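Long-range contacts in carboxylesterase SOBER1 (Arabidopsis thaliana, PDB 6AVX), which hydrolyses carboxylic esters, preferring short acyl chains, has phospholipase A2 activity, and dampens the plant hypersensitive response to the bacterial effector AvrBsT: residues L11-S17 / M56-F60; Q27-L33 / I204-K209; P99-C105 / K123-A129. The protein carries 1 engineered substitution. One frame throughout, in Å; residues are numbered along the deposited sequence.

Contact 1: residues L11-S17 / M56-F60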
ATOM      1  N   LEU A  11      -1.466   6.351   0.737  1.00  5.16           N
ATOM      2  CA  LEU A  11      -2.869   5.956   0.741  1.00  4.78           C
ATOM      3  C   LEU A  11      -3.303   5.640   2.166  1.00  5.11           C
ATOM      4  O   LEU A  11      -2.803   4.691   2.780  1.00  5.73           O
ATOM      5  CB  LEU A  11      -3.067   4.744  -0.162  1.00  5.39           C
ATOM      6  CG  LEU A  11      -2.618   4.966  -1.605  1.00  5.47           C
ATOM      7  CD1 LEU A  11      -2.703   3.708  -2.427  1.00  7.70           C
ATOM      8  CD2 LEU A  11      -3.397   6.110  -2.265  1.00  8.34           C
ATOM      9  N   HIS A  12      -4.244   6.432   2.684  1.00  5.45           N
ATOM     10  CA  HIS A  12      -4.725   6.310   4.050  1.00  5.43           C
ATOM     11  C   HIS A  12      -5.548   5.033   4.242  1.00  5.21           C
ATOM     12  O   HIS A  12      -5.954   4.360   3.296  1.00  6.23           O
ATOM     13  CB  HIS A  12      -5.556   7.547   4.419  1.00  5.40           C
ATOM     14  CG  HIS A  12      -6.842   7.676   3.654  1.00  5.48           C
ATOM     15  ND1 HIS A  12      -7.948   6.898   3.922  1.00  5.22           N
ATOM     16  CD2 HIS A  12      -7.195   8.487   2.629  1.00  5.27           C
ATOM     17  CE1 HIS A  12      -8.927   7.230   3.086  1.00  5.67           C
ATOM     18  NE2 HIS A  12      -8.499   8.194   2.297  1.00  6.16           N
ATOM     19  N   GLY A  13      -5.829   4.727   5.512  1.00  5.82           N
ATOM     20  CA  GLY A  13      -6.640   3.585   5.887  1.00  7.26           C
ATOM     21  C   GLY A  13      -8.129   3.893   5.981  1.00  7.03           C
ATOM     22  O   GLY A  13      -8.596   5.013   5.760  1.00  6.61           O
ATOM     23  N   LEU A  14      -8.886   2.859   6.325  1.00  6.96           N
ATOM     24  CA  LEU A  14     -10.337   2.942   6.307  1.00  6.74           C
ATOM     25  C   LEU A  14     -10.839   4.039   7.234  1.00  5.95           C
ATOM     26  O   LEU A  14     -10.494   4.076   8.421  1.00  7.47           O
ATOM     27  CB  LEU A  14     -10.893   1.602   6.773  1.00  7.45           C
ATOM     28  CG  LEU A  14     -12.406   1.492   6.920  1.00 10.02           C
ATOM     29  CD1 LEU A  14     -13.044   1.683   5.563  1.00 10.34           C
ATOM     30  CD2 LEU A  14     -12.773   0.146   7.557  1.00 10.04           C
ATOM     31  N   GLY A  15     -11.681   4.917   6.700  1.00  5.78           N
ATOM     32  CA  GLY A  15     -12.308   5.991   7.441  1.00  6.87           C
ATOM     33  C   GLY A  15     -11.502   7.266   7.517  1.00  6.52           C
ATOM     34  O   GLY A  15     -12.048   8.310   7.896  1.00  7.61           O
ATOM     35  N   ASP A  16     -10.221   7.209   7.191  1.00  6.13           N
ATOM     36  CA  ASP A  16      -9.297   8.320   7.395  1.00  6.82           C
ATOM     37  C   ASP A  16      -9.337   9.223   6.160  1.00  6.48           C
ATOM     38  O   ASP A  16     -10.192   9.065   5.289  1.00  8.18           O
ATOM     39  CB  ASP A  16      -7.919   7.721   7.691  1.00  7.00           C
ATOM     40  CG  ASP A  16      -7.007   8.614   8.504  1.00  8.85           C
ATOM     41  OD1 ASP A  16      -7.340   9.768   8.811  1.00 11.11           O
ATOM     42  OD2 ASP A  16      -5.904   8.133   8.817  1.00 11.91           O
ATOM     43  N   SER A  17      -8.396  10.166   6.043  1.00  6.78           N
ATOM     44  CA  SER A  17      -8.357  11.078   4.901  1.00  6.87           C
ATOM     45  C   SER A  17      -6.909  11.411   4.575  1.00  6.35           C
ATOM     46  O   SER A  17      -5.991  11.166   5.368  1.00  7.30           O
ATOM     47  CB  SER A  17      -9.125  12.364   5.182  1.00  7.57           C
ATOM     48  OG  SER A  17      -8.424  13.159   6.119  1.00  8.89           O
ATOM     49  N   MET A  56     -18.369   6.077   4.915  1.00  7.32           N
ATOM     50  CA  MET A  56     -17.150   6.714   5.393  1.00  7.02           C
ATOM     51  C   MET A  56     -16.162   6.692   4.242  1.00  5.97           C
ATOM     52  O   MET A  56     -16.373   6.005   3.244  1.00  6.86           O
ATOM     53  CB  MET A  56     -16.605   5.964   6.613  1.00  8.04           C
ATOM     54  CG  MET A  56     -16.313   4.490   6.345  1.00  8.06           C
ATOM     55  SD  MET A  56     -16.133   3.526   7.853  1.00 10.68           S
ATOM     56  CE  MET A  56     -17.800   3.632   8.518  1.00 14.75           C
ATOM     57  N   ARG A  57     -15.074   7.429   4.381  1.00  6.23           N
ATOM     58  CA  ARG A  57     -14.050   7.359   3.350  1.00  5.34           C
ATOM     59  C   ARG A  57     -13.482   5.951   3.344  1.00  7.02           C
ATOM     60  O   ARG A  57     -13.074   5.425   4.388  1.00  6.94           O
ATOM     61  CB  ARG A  57     -12.944   8.367   3.608  1.00  6.33           C
ATOM     62  CG  ARG A  57     -13.374   9.800   3.462  1.00  6.60           C
ATOM     63  CD  ARG A  57     -12.165  10.708   3.211  1.00  7.15           C
ATOM     64  NE  ARG A  57     -12.549  12.119   3.137  1.00  7.95           N
ATOM     65  CZ  ARG A  57     -13.094  12.695   2.078  1.00  8.52           C
ATOM     66  NH1 ARG A  57     -13.442  13.975   2.134  1.00 10.32           N
ATOM     67  NH2 ARG A  57     -13.285  12.036   0.955  1.00  8.29           N
ATOM     68  N   SER A  58     -13.465   5.321   2.179  1.00  5.38           N
ATOM     69  CA  SER A  58     -13.054   3.928   2.069  1.00  5.82           C
ATOM     70  C   SER A  58     -12.616   3.663   0.640  1.00  5.90           C
ATOM     71  O   SER A  58     -13.364   3.934  -0.303  1.00  5.74           O
ATOM     72  CB  SER A  58     -14.229   3.025   2.411  1.00  6.02           C
ATOM     73  OG  SER A  58     -13.859   1.677   2.228  1.00  6.21           O
ATOM     74  N   TRP A  59     -11.408   3.117   0.473  1.00  5.41           N
ATOM     75  CA  TRP A  59     -10.919   2.843  -0.871  1.00  5.54           C
ATOM     76  C   TRP A  59     -11.721   1.759  -1.576  1.00  5.14           C
ATOM     77  O   TRP A  59     -11.883   1.807  -2.795  1.00  5.54           O
ATOM     78  CB  TRP A  59      -9.437   2.455  -0.841  1.00  6.15           C
ATOM     79  CG  TRP A  59      -8.541   3.565  -0.393  1.00  5.63           C
ATOM     80  CD1 TRP A  59      -7.868   3.648   0.789  1.00  6.97           C
ATOM     81  CD2 TRP A  59      -8.246   4.767  -1.112  1.00  5.69           C
ATOM     82  NE1 TRP A  59      -7.180   4.833   0.848  1.00  6.67           N
ATOM     83  CE2 TRP A  59      -7.394   5.540  -0.299  1.00  5.77           C
ATOM     84  CE3 TRP A  59      -8.616   5.273  -2.358  1.00  6.03           C
ATOM     85  CZ2 TRP A  59      -6.917   6.789  -0.690  1.00  6.62           C
ATOM     86  CZ3 TRP A  59      -8.145   6.511  -2.732  1.00  7.07           C
ATOM     87  CH2 TRP A  59      -7.303   7.247  -1.909  1.00  8.46           C
ATOM     88  N   PHE A  60     -12.147   0.725  -0.853  1.00  5.60           N
ATOM     89  CA  PHE A  60     -12.846  -0.423  -1.421  1.00  5.41           C
ATOM     90  C   PHE A  60     -13.545  -1.123  -0.258  1.00  5.65           C
ATOM     91  O   PHE A  60     -13.176  -0.943   0.895  1.00  6.36           O
ATOM     92  CB  PHE A  60     -11.884  -1.352  -2.175  1.00  6.01           C
ATOM     93  CG  PHE A  60     -10.768  -1.910  -1.326  1.00  6.99           C
ATOM     94  CD1 PHE A  60     -10.990  -3.011  -0.512  1.00  7.10           C
ATOM     95  CD2 PHE A  60      -9.489  -1.368  -1.351  1.00  7.27           C
ATOM     96  CE1 PHE A  60      -9.963  -3.534   0.280  1.00  8.72           C
ATOM     97  CE2 PHE A  60      -8.458  -1.906  -0.564  1.00  7.44           C
ATOM     98  CZ  PHE A  60      -8.703  -2.984   0.243  1.00  7.65           C
TER
HETATM   99  O   HOH W   1     -14.659   8.805   7.007  1.00  9.57           O

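Contact 2: residues Q27-L33 / I204-K209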
ATOM      1  N   GLN A  27       8.137  13.190   9.014  1.00 10.81           N
ATOM      2  CA  GLN A  27       9.044  12.219   9.613  1.00 11.75           C
ATOM      3  C   GLN A  27      10.140  11.781   8.653  1.00 10.10           C
ATOM      4  O   GLN A  27      11.075  11.088   9.069  1.00 11.46           O
ATOM      5  CB  GLN A  27       8.249  11.001  10.090  1.00 11.17           C
ATOM      6  CG  GLN A  27       7.298  11.324  11.223  1.00 16.83           C
ATOM      7  CD  GLN A  27       8.030  11.876  12.421  1.00 20.97           C
ATOM      8  OE1 GLN A  27       9.074  11.353  12.811  1.00 22.30           O
ATOM      9  NE2 GLN A  27       7.503  12.946  12.997  1.00 34.17           N
ATOM     10  N   PHE A  28      10.046  12.165   7.385  1.00  8.58           N
ATOM     11  CA  PHE A  28      11.054  11.852   6.378  1.00  8.88           C
ATOM     12  C   PHE A  28      11.917  13.103   6.266  1.00  9.04           C
ATOM     13  O   PHE A  28      11.696  13.980   5.427  1.00 11.19           O
ATOM     14  CB  PHE A  28      10.389  11.497   5.047  1.00  8.91           C
ATOM     15  CG  PHE A  28       9.644  10.186   5.069  1.00  9.05           C
ATOM     16  CD1 PHE A  28       8.493  10.023   5.828  1.00  9.13           C
ATOM     17  CD2 PHE A  28      10.088   9.114   4.312  1.00 10.53           C
ATOM     18  CE1 PHE A  28       7.808   8.809   5.851  1.00 10.00           C
ATOM     19  CE2 PHE A  28       9.407   7.900   4.330  1.00 11.89           C
ATOM     20  CZ  PHE A  28       8.272   7.753   5.101  1.00 11.15           C
ATOM     21  N   LYS A  29      12.894  13.195   7.168  1.00  8.63           N
ATOM     22  CA  LYS A  29      13.666  14.413   7.396  1.00  8.95           C
ATOM     23  C   LYS A  29      14.998  14.442   6.661  1.00 10.35           C
ATOM     24  O   LYS A  29      15.738  15.424   6.792  1.00 12.67           O
ATOM     25  CB  LYS A  29      13.908  14.596   8.898  1.00  9.93           C
ATOM     26  CG  LYS A  29      12.644  14.787   9.682  1.00 10.46           C
ATOM     27  CD  LYS A  29      12.959  15.066  11.136  1.00 12.17           C
ATOM     28  CE  LYS A  29      11.710  15.186  11.988  1.00 18.33           C
ATOM     29  NZ  LYS A  29      10.906  16.381  11.649  1.00 21.00           N
ATOM     30  N   SER A  30      15.321  13.421   5.883  1.00  8.89           N
ATOM     31  CA  SER A  30      16.625  13.358   5.242  1.00  9.62           C
ATOM     32  C   SER A  30      16.766  14.393   4.133  1.00 10.13           C
ATOM     33  O   SER A  30      15.795  14.812   3.504  1.00 10.01           O
ATOM     34  CB  SER A  30      16.863  11.976   4.648  1.00 10.99           C
ATOM     35  OG  SER A  30      15.946  11.709   3.605  1.00 12.00           O
ATOM     36  N   SER A  31      18.014  14.780   3.867  1.00  8.87           N
ATOM     37  CA  SER A  31      18.293  15.594   2.688  1.00  9.84           C
ATOM     38  C   SER A  31      17.821  14.904   1.417  1.00  9.95           C
ATOM     39  O   SER A  31      17.278  15.547   0.513  1.00 10.16           O
ATOM     40  CB  SER A  31      19.785  15.896   2.595  1.00 10.60           C
ATOM     41  OG  SER A  31      20.221  16.648   3.705  1.00 12.46           O
ATOM     42  N   GLU A  32      18.005  13.586   1.336  1.00  9.70           N
ATOM     43  CA  GLU A  32      17.720  12.850   0.112  1.00 11.64           C
ATOM     44  C   GLU A  32      16.247  12.882  -0.248  1.00 12.09           C
ATOM     45  O   GLU A  32      15.902  12.845  -1.432  1.00 17.03           O
ATOM     46  CB  GLU A  32      18.182  11.398   0.254  1.00 14.40           C
ATOM     47  CG  GLU A  32      19.692  11.215   0.265  1.00 17.27           C
ATOM     48  CD  GLU A  32      20.337  11.394   1.629  1.00 16.77           C
ATOM     49  OE1 GLU A  32      19.674  11.780   2.622  1.00 14.28           O
ATOM     50  OE2 GLU A  32      21.555  11.119   1.715  1.00 27.12           O
ATOM     51  N   LEU A  33      15.361  12.906   0.732  1.00  9.99           N
ATOM     52  CA  LEU A  33      13.939  12.948   0.441  1.00 11.79           C
ATOM     53  C   LEU A  33      13.361  14.351   0.527  1.00  9.99           C
ATOM     54  O   LEU A  33      12.155  14.532   0.341  1.00  9.78           O
ATOM     55  CB  LEU A  33      13.190  11.972   1.351  1.00 20.37           C
ATOM     56  CG  LEU A  33      13.554  10.483   1.164  1.00 23.54           C
ATOM     57  CD1 LEU A  33      12.387   9.640   1.608  1.00 37.87           C
ATOM     58  CD2 LEU A  33      13.938  10.127  -0.268  1.00 34.49           C
ATOM     59  N   ILE A 204      11.297   2.784   6.246  1.00  7.44           N
ATOM     60  CA  ILE A 204      10.797   3.019   4.898  1.00  7.03           C
ATOM     61  C   ILE A 204      11.623   4.094   4.207  1.00  7.23           C
ATOM     62  O   ILE A 204      11.979   3.960   3.027  1.00  7.63           O
ATOM     63  CB  ILE A 204       9.296   3.363   4.938  1.00  7.82           C
ATOM     64  CG1 ILE A 204       8.486   2.150   5.410  1.00  7.20           C
ATOM     65  CG2 ILE A 204       8.816   3.849   3.564  1.00  8.24           C
ATOM     66  CD1 ILE A 204       7.125   2.497   5.932  1.00  9.28           C
ATOM     67  N   GLU A 205      11.919   5.192   4.910  1.00  8.18           N
ATOM     68  CA  GLU A 205      12.741   6.248   4.320  1.00  7.92           C
ATOM     69  C   GLU A 205      14.085   5.699   3.869  1.00  7.70           C
ATOM     70  O   GLU A 205      14.547   6.001   2.766  1.00  7.68           O
ATOM     71  CB  GLU A 205      12.949   7.380   5.321  1.00  7.79           C
ATOM     72  CG  GLU A 205      13.874   8.490   4.794  1.00  9.74           C
ATOM     73  CD  GLU A 205      14.021   9.638   5.756  1.00  8.93           C
ATOM     74  OE1 GLU A 205      14.088   9.361   6.970  1.00 11.94           O
ATOM     75  OE2 GLU A 205      14.026  10.793   5.305  1.00  9.57           O
ATOM     76  N   SER A 206      14.725   4.896   4.710  1.00  7.97           N
ATOM     77  CA  SER A 206      16.017   4.320   4.344  1.00  9.15           C
ATOM     78  C   SER A 206      15.896   3.422   3.119  1.00  8.40           C
ATOM     79  O   SER A 206      16.796   3.393   2.272  1.00  8.75           O
ATOM     80  CB  SER A 206      16.591   3.540   5.521  1.00 11.98           C
ATOM     81  OG  SER A 206      16.899   4.406   6.595  1.00 16.71           O
ATOM     82  N   TRP A 207      14.808   2.649   3.032  1.00  8.26           N
ATOM     83  CA  TRP A 207      14.562   1.790   1.875  1.00  7.66           C
ATOM     84  C   TRP A 207      14.352   2.610   0.607  1.00  7.06           C
ATOM     85  O   TRP A 207      14.911   2.282  -0.441  1.00  8.71           O
ATOM     86  CB  TRP A 207      13.367   0.898   2.200  1.00  8.72           C
ATOM     87  CG  TRP A 207      12.730   0.129   1.079  1.00 10.98           C
ATOM     88  CD1 TRP A 207      13.108  -1.080   0.572  1.00 15.76           C
ATOM     89  CD2 TRP A 207      11.533   0.501   0.385  1.00 11.75           C
ATOM     90  NE1 TRP A 207      12.213  -1.472  -0.408  1.00 11.51           N
ATOM     91  CE2 TRP A 207      11.242  -0.518  -0.538  1.00 13.65           C
ATOM     92  CE3 TRP A 207      10.679   1.594   0.467  1.00 13.19           C
ATOM     93  CZ2 TRP A 207      10.127  -0.466  -1.382  1.00 10.92           C
ATOM     94  CZ3 TRP A 207       9.578   1.644  -0.370  1.00 12.87           C
ATOM     95  CH2 TRP A 207       9.313   0.620  -1.273  1.00 13.07           C
ATOM     96  N   ILE A 208      13.585   3.697   0.680  1.00  7.23           N
ATOM     97  CA  ILE A 208      13.449   4.575  -0.479  1.00  8.27           C
ATOM     98  C   ILE A 208      14.807   5.118  -0.898  1.00  8.42           C
ATOM     99  O   ILE A 208      15.149   5.131  -2.087  1.00  9.04           O
ATOM    100  CB  ILE A 208      12.445   5.708  -0.196  1.00  7.68           C
ATOM    101  CG1 ILE A 208      11.045   5.127  -0.017  1.00  8.54           C
ATOM    102  CG2 ILE A 208      12.444   6.699  -1.343  1.00 10.35           C
ATOM    103  CD1 ILE A 208       9.989   6.151   0.401  1.00 11.98           C
ATOM    104  N   LYS A 209      15.599   5.585   0.071  1.00  8.67           N
ATOM    105  CA  LYS A 209      16.930   6.104  -0.237  1.00  9.23           C
ATOM    106  C   LYS A 209      17.785   5.061  -0.934  1.00  9.37           C
ATOM    107  O   LYS A 209      18.502   5.374  -1.890  1.00  9.95           O
ATOM    108  CB  LYS A 209      17.617   6.573   1.038  1.00 11.10           C
ATOM    109  CG  LYS A 209      17.017   7.869   1.568  1.00 12.42           C
ATOM    110  CD  LYS A 209      17.535   8.238   2.937  1.00 17.24           C
ATOM    111  CE  LYS A 209      19.040   8.294   2.967  1.00 18.01           C
ATOM    112  NZ  LYS A 209      19.518   8.871   4.262  1.00 31.12           N
TER
HETATM  113  O   HOH W   2      14.349  11.206   8.772  1.00 14.77           O
HETATM  114  O   HOH W   3      22.353   9.022   3.038  1.00 46.50           O

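Contact 3: residues P99-C105 / K123-A129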
ATOM      1  N   PRO A  99       9.235   6.561 -13.979  1.00 10.05           N
ATOM      2  CA  PRO A  99       8.457   5.580 -13.197  1.00  9.47           C
ATOM      3  C   PRO A  99       9.219   5.003 -12.019  1.00  8.67           C
ATOM      4  O   PRO A  99       8.612   4.744 -10.974  1.00  9.20           O
ATOM      5  CB  PRO A  99       8.097   4.514 -14.236  1.00 12.15           C
ATOM      6  CG  PRO A  99       8.162   5.231 -15.551  1.00 13.82           C
ATOM      7  CD  PRO A  99       9.191   6.283 -15.431  1.00 11.39           C
ATOM      8  N   GLU A 100      10.521   4.793 -12.150  1.00  9.55           N
ATOM      9  CA  GLU A 100      11.313   4.246 -11.063  1.00 10.78           C
ATOM     10  C   GLU A 100      11.530   5.235  -9.922  1.00  8.77           C
ATOM     11  O   GLU A 100      12.104   4.858  -8.900  1.00 10.18           O
ATOM     12  CB  GLU A 100      12.654   3.764 -11.614  1.00 15.62           C
ATOM     13  CG  GLU A 100      12.539   2.612 -12.589  1.00 34.09           C
ATOM     14  CD  GLU A 100      12.726   1.271 -11.914  1.00 51.01           C
ATOM     15  OE1 GLU A 100      11.965   0.971 -10.970  1.00 57.49           O
ATOM     16  OE2 GLU A 100      13.646   0.524 -12.311  1.00 32.80           O
ATOM     17  N   ASN A 101      11.096   6.480 -10.071  1.00  8.30           N
ATOM     18  CA  ASN A 101      11.121   7.456  -8.988  1.00  9.78           C
ATOM     19  C   ASN A 101       9.758   7.619  -8.329  1.00  7.39           C
ATOM     20  O   ASN A 101       9.574   8.557  -7.533  1.00  8.51           O
ATOM     21  CB  ASN A 101      11.653   8.800  -9.496  1.00 11.11           C
ATOM     22  CG  ASN A 101      13.158   8.790  -9.719  1.00 16.36           C
ATOM     23  OD1 ASN A 101      13.767   7.747  -9.940  1.00 30.16           O
ATOM     24  ND2 ASN A 101      13.765   9.963  -9.633  1.00 39.57           N
ATOM     25  N   VAL A 102       8.815   6.730  -8.632  1.00  7.17           N
ATOM     26  CA  VAL A 102       7.474   6.741  -8.057  1.00  6.94           C
ATOM     27  C   VAL A 102       7.426   5.687  -6.972  1.00  6.71           C
ATOM     28  O   VAL A 102       7.747   4.517  -7.220  1.00  7.12           O
ATOM     29  CB  VAL A 102       6.419   6.428  -9.130  1.00  7.58           C
ATOM     30  CG1 VAL A 102       5.044   6.233  -8.506  1.00  7.69           C
ATOM     31  CG2 VAL A 102       6.396   7.531 -10.189  1.00  7.48           C
ATOM     32  N   PHE A 103       6.986   6.076  -5.785  1.00  6.30           N
ATOM     33  CA  PHE A 103       6.800   5.166  -4.664  1.00  6.62           C
ATOM     34  C   PHE A 103       5.359   5.258  -4.197  1.00  6.06           C
ATOM     35  O   PHE A 103       4.831   6.369  -4.049  1.00  7.71           O
ATOM     36  CB  PHE A 103       7.758   5.521  -3.526  1.00  6.97           C
ATOM     37  CG  PHE A 103       9.181   5.323  -3.907  1.00  6.73           C
ATOM     38  CD1 PHE A 103       9.864   6.295  -4.615  1.00  7.69           C
ATOM     39  CD2 PHE A 103       9.816   4.136  -3.621  1.00  7.22           C
ATOM     40  CE1 PHE A 103      11.180   6.075  -5.022  1.00  8.22           C
ATOM     41  CE2 PHE A 103      11.125   3.928  -4.017  1.00  8.46           C
ATOM     42  CZ  PHE A 103      11.790   4.892  -4.709  1.00  8.68           C
ATOM     43  N   ILE A 104       4.719   4.112  -3.994  1.00  5.15           N
ATOM     44  CA  ILE A 104       3.352   4.033  -3.494  0.61  5.60           C
ATOM     45  C   ILE A 104       3.422   3.421  -2.103  1.00  5.33           C
ATOM     46  O   ILE A 104       4.052   2.382  -1.921  1.00  6.11           O
ATOM     47  CB  ILE A 104       2.463   3.168  -4.407  0.61  5.56           C
ATOM     48  CG1 ILE A 104       2.708   3.448  -5.899  0.61  7.31           C
ATOM     49  CG2 ILE A 104       0.999   3.372  -4.046  0.61  7.83           C
ATOM     50  CD1 ILE A 104       2.474   4.864  -6.314  0.61  8.43           C
ATOM     51  N   CYS A 105       2.767   4.048  -1.133  1.00  5.79           N
ATOM     52  CA  CYS A 105       2.792   3.582   0.244  1.00  5.63           C
ATOM     53  C   CYS A 105       1.396   3.674   0.818  1.00  5.58           C
ATOM     54  O   CYS A 105       0.590   4.493   0.376  1.00  5.60           O
ATOM     55  CB  CYS A 105       3.677   4.485   1.109  1.00  6.38           C
ATOM     56  SG  CYS A 105       5.318   4.859   0.504  1.00  8.75           S
ATOM     57  N   LYS A 123       4.166  -0.583 -15.670  1.00  6.41           N
ATOM     58  CA  LYS A 123       5.576  -0.229 -15.613  1.00  5.87           C
ATOM     59  C   LYS A 123       6.164  -0.519 -14.237  1.00  7.14           C
ATOM     60  O   LYS A 123       5.450  -0.536 -13.230  1.00  6.83           O
ATOM     61  CB  LYS A 123       5.754   1.250 -15.939  1.00  9.10           C
ATOM     62  CG  LYS A 123       5.256   1.552 -17.359  1.00 11.18           C
ATOM     63  CD  LYS A 123       5.340   3.004 -17.711  1.00 13.14           C
ATOM     64  CE  LYS A 123       4.779   3.246 -19.112  1.00 16.59           C
ATOM     65  NZ  LYS A 123       4.686   4.686 -19.407  1.00 18.32           N
ATOM     66  N   THR A 124       7.466  -0.769 -14.208  1.00  6.51           N
ATOM     67  CA  THR A 124       8.197  -0.888 -12.951  1.00  7.22           C
ATOM     68  C   THR A 124       8.224   0.462 -12.258  1.00  6.94           C
ATOM     69  O   THR A 124       8.564   1.479 -12.865  1.00  7.71           O
ATOM     70  CB  THR A 124       9.640  -1.337 -13.195  1.00  6.77           C
ATOM     71  OG1 THR A 124       9.645  -2.498 -14.043  1.00  7.51           O
ATOM     72  CG2 THR A 124      10.342  -1.643 -11.877  1.00  8.59           C
ATOM     73  N   LEU A 125       7.896   0.468 -10.986  1.00  6.53           N
ATOM     74  CA  LEU A 125       7.931   1.675 -10.170  1.00  5.76           C
ATOM     75  C   LEU A 125       9.103   1.587  -9.206  1.00  6.47           C
ATOM     76  O   LEU A 125       9.808   0.577  -9.120  1.00  6.69           O
ATOM     77  CB  LEU A 125       6.596   1.865  -9.448  1.00  6.52           C
ATOM     78  CG  LEU A 125       5.382   1.936 -10.373  1.00  6.24           C
ATOM     79  CD1 LEU A 125       4.098   1.960  -9.556  1.00  8.36           C
ATOM     80  CD2 LEU A 125       5.471   3.110 -11.321  1.00  9.68           C
ATOM     81  N   GLY A 126       9.305   2.673  -8.461  1.00  6.91           N
ATOM     82  CA  GLY A 126      10.360   2.703  -7.467  1.00  7.34           C
ATOM     83  C   GLY A 126      10.118   1.695  -6.359  1.00  6.94           C
ATOM     84  O   GLY A 126      11.029   0.998  -5.915  1.00  7.40           O
ATOM     85  N   GLY A 127       8.884   1.585  -5.905  1.00  6.68           N
ATOM     86  CA  GLY A 127       8.586   0.629  -4.870  1.00  7.28           C
ATOM     87  C   GLY A 127       7.173   0.762  -4.354  1.00  5.77           C
ATOM     88  O   GLY A 127       6.516   1.790  -4.544  1.00  6.85           O
ATOM     89  N   GLY A 128       6.734  -0.275  -3.664  1.00  6.01           N
ATOM     90  CA  GLY A 128       5.498  -0.261  -2.912  1.00  6.48           C
ATOM     91  C   GLY A 128       5.788  -0.560  -1.457  1.00  6.05           C
ATOM     92  O   GLY A 128       6.381  -1.605  -1.148  1.00  7.07           O
ATOM     93  N   ALA A 129       5.394   0.337  -0.555  1.00  6.11           N
ATOM     94  CA  ALA A 129       5.574   0.142   0.885  1.00  5.86           C
ATOM     95  C   ALA A 129       4.207  -0.114   1.495  1.00  5.79           C
ATOM     96  O   ALA A 129       3.348   0.776   1.508  1.00  7.16           O
ATOM     97  CB  ALA A 129       6.212   1.360   1.530  1.00  6.65           C
TER

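Contact 1: residues L11-S17 / M56-F60
The W59 indole overlaps one face of the H12 imidazole: NE1 lies over the centre of that ring, 3.7 Å above its plane. The imidazole and the five-membered ring of W59 meet obliquely, planes 34° apart. D16 O sits over the opposite face, toward the rim, so the imidazole has a neighbour over each face. W59 NE1 donates to H12 O at 2.8 Å, the oxygen lying almost in the indole plane but the bond bent to 137°. W59 CZ2 packs on L11 CD2 at 3.9 Å. L14 extends its CG anti to the backbone N (chi1 176°), which brings CD1 to 3.4 Å from S58 OG, itself hydrogen-bonded to Q109 NE2. G15 N donates to R57 O at 2.7 Å, and a water bridges G15 O and R57 N. The aliphatic part of R57 runs past D16 O, with CB at 3.3 Å, before its NH2 bonds to A43 O. In α/β-hydrolases the loop after this strand commonly borders the oxyanion hole. H12 ND1 donates to G13 O at 2.7 Å while NE2 bonds the backbone N of A43, a pairing consistent with a neutral imidazole protonated on ND1 and fixed in rotation.

Contact 2: residues Q27-L33 / I204-K209
The F28 ring turns its CD2-CE2 side to the helix. I204 CG2 lies at the ring edge near its plane, 4.2 Å from CE2, while E205 CB approaches obliquely, 3.5 Å from CD2. The E205 carboxylate is inclined 59° to that ring. Both donors of S30 reach E205 OE2 from the same face: S30 N at 3.0 Å on the syn side, with a fairly straight 157° bond, and S30 OG at 2.7 Å from well above the plane. E205 is extended, CG anti to the backbone N (chi1 177°), which carries the carboxylate into the loop. OE2 is thus held directly by S30, and OE1 through water by Q27 O and K29 N. In an ST motif, the same hydroxyl that donates to E205 OE2 receives L33 N. L33 CD2 packs on I208 CG2 at 3.9 Å. K209 NZ forms a salt bridge with E32 OE1 through a long, weak hydrogen bond (3.3 Å); a water also links NZ to E32 OE2. The loop clasps the outer side of helix 198-212, with F28 edge-to-face with W38 of strand 37-39, while I204 and W207 bear on strands 127-131 and 154-159.

Contact 3: residues P99-C105 / K123-A129
I104 lies at the middle of the strand pairing, using both of its backbone polar atoms on the residues flanking G128. I104 N donates to G127 O at 3.0 Å, and I104 O accepts from A129 N at 2.8 Å. This is the parallel ladder, with strand axes 19° apart, and it pairs F103 with G127, I104 with G128 and C105 with A129. At the start of the two strands the pairing is looser: V102 O receives weak bonds from G126 N and G127 N.

On one side of the sheet the F103 ring turns one face to G126. G126 CA stands over that face, 4.0 Å from the centroid and 21° off the normal, a CH-pi contact, and on the same side of the sheet C105 SG meets A129 CB at 3.8 Å. The other side is apolar through L125, whose CD2 touches V102 CB at 4.1 Å.

The next shell fixes these groups. Strand 7-11 bonds the far edge of strand 102-107, and I208, R211 and L212 of helix 198-212 pack against F103. Helix 109-120 links the two strands in a beta-alpha-beta crossover.

At the sheet's end E100 bends at chi2 (-95°), bringing OE1 to 2.9 Å from L125 O. Two acceptors so close would repel, but R211 NH2 bonds both, and its NE bonds G126 O; the guanidinium therefore probably offsets the carboxylate charge and makes this pairing of oxygens tolerable.

Contacts 1 and 3 meet where neighbouring strands of the parallel sheet run side by side: L11 N lies 2.8 Å from C105 O, a probable hydrogen bond, although the contact centres are 21 Å apart and on opposite sides of the chain's centre. Contact 2 abuts contact 3 through the helix, with W207 CH2 3.6 Å from G128 N and I208 CG2 3.9 Å from F103 CZ. Contacts 1 and 2 do not touch, their nearest atoms being about 11 Å apart. Contact 1 lies nearest the presumed charge relay, L14's side chain being about 6 Å from that of S108; strand 102-107 of contact 3 leads into the probable nucleophile elbow, and contact 2 is remote.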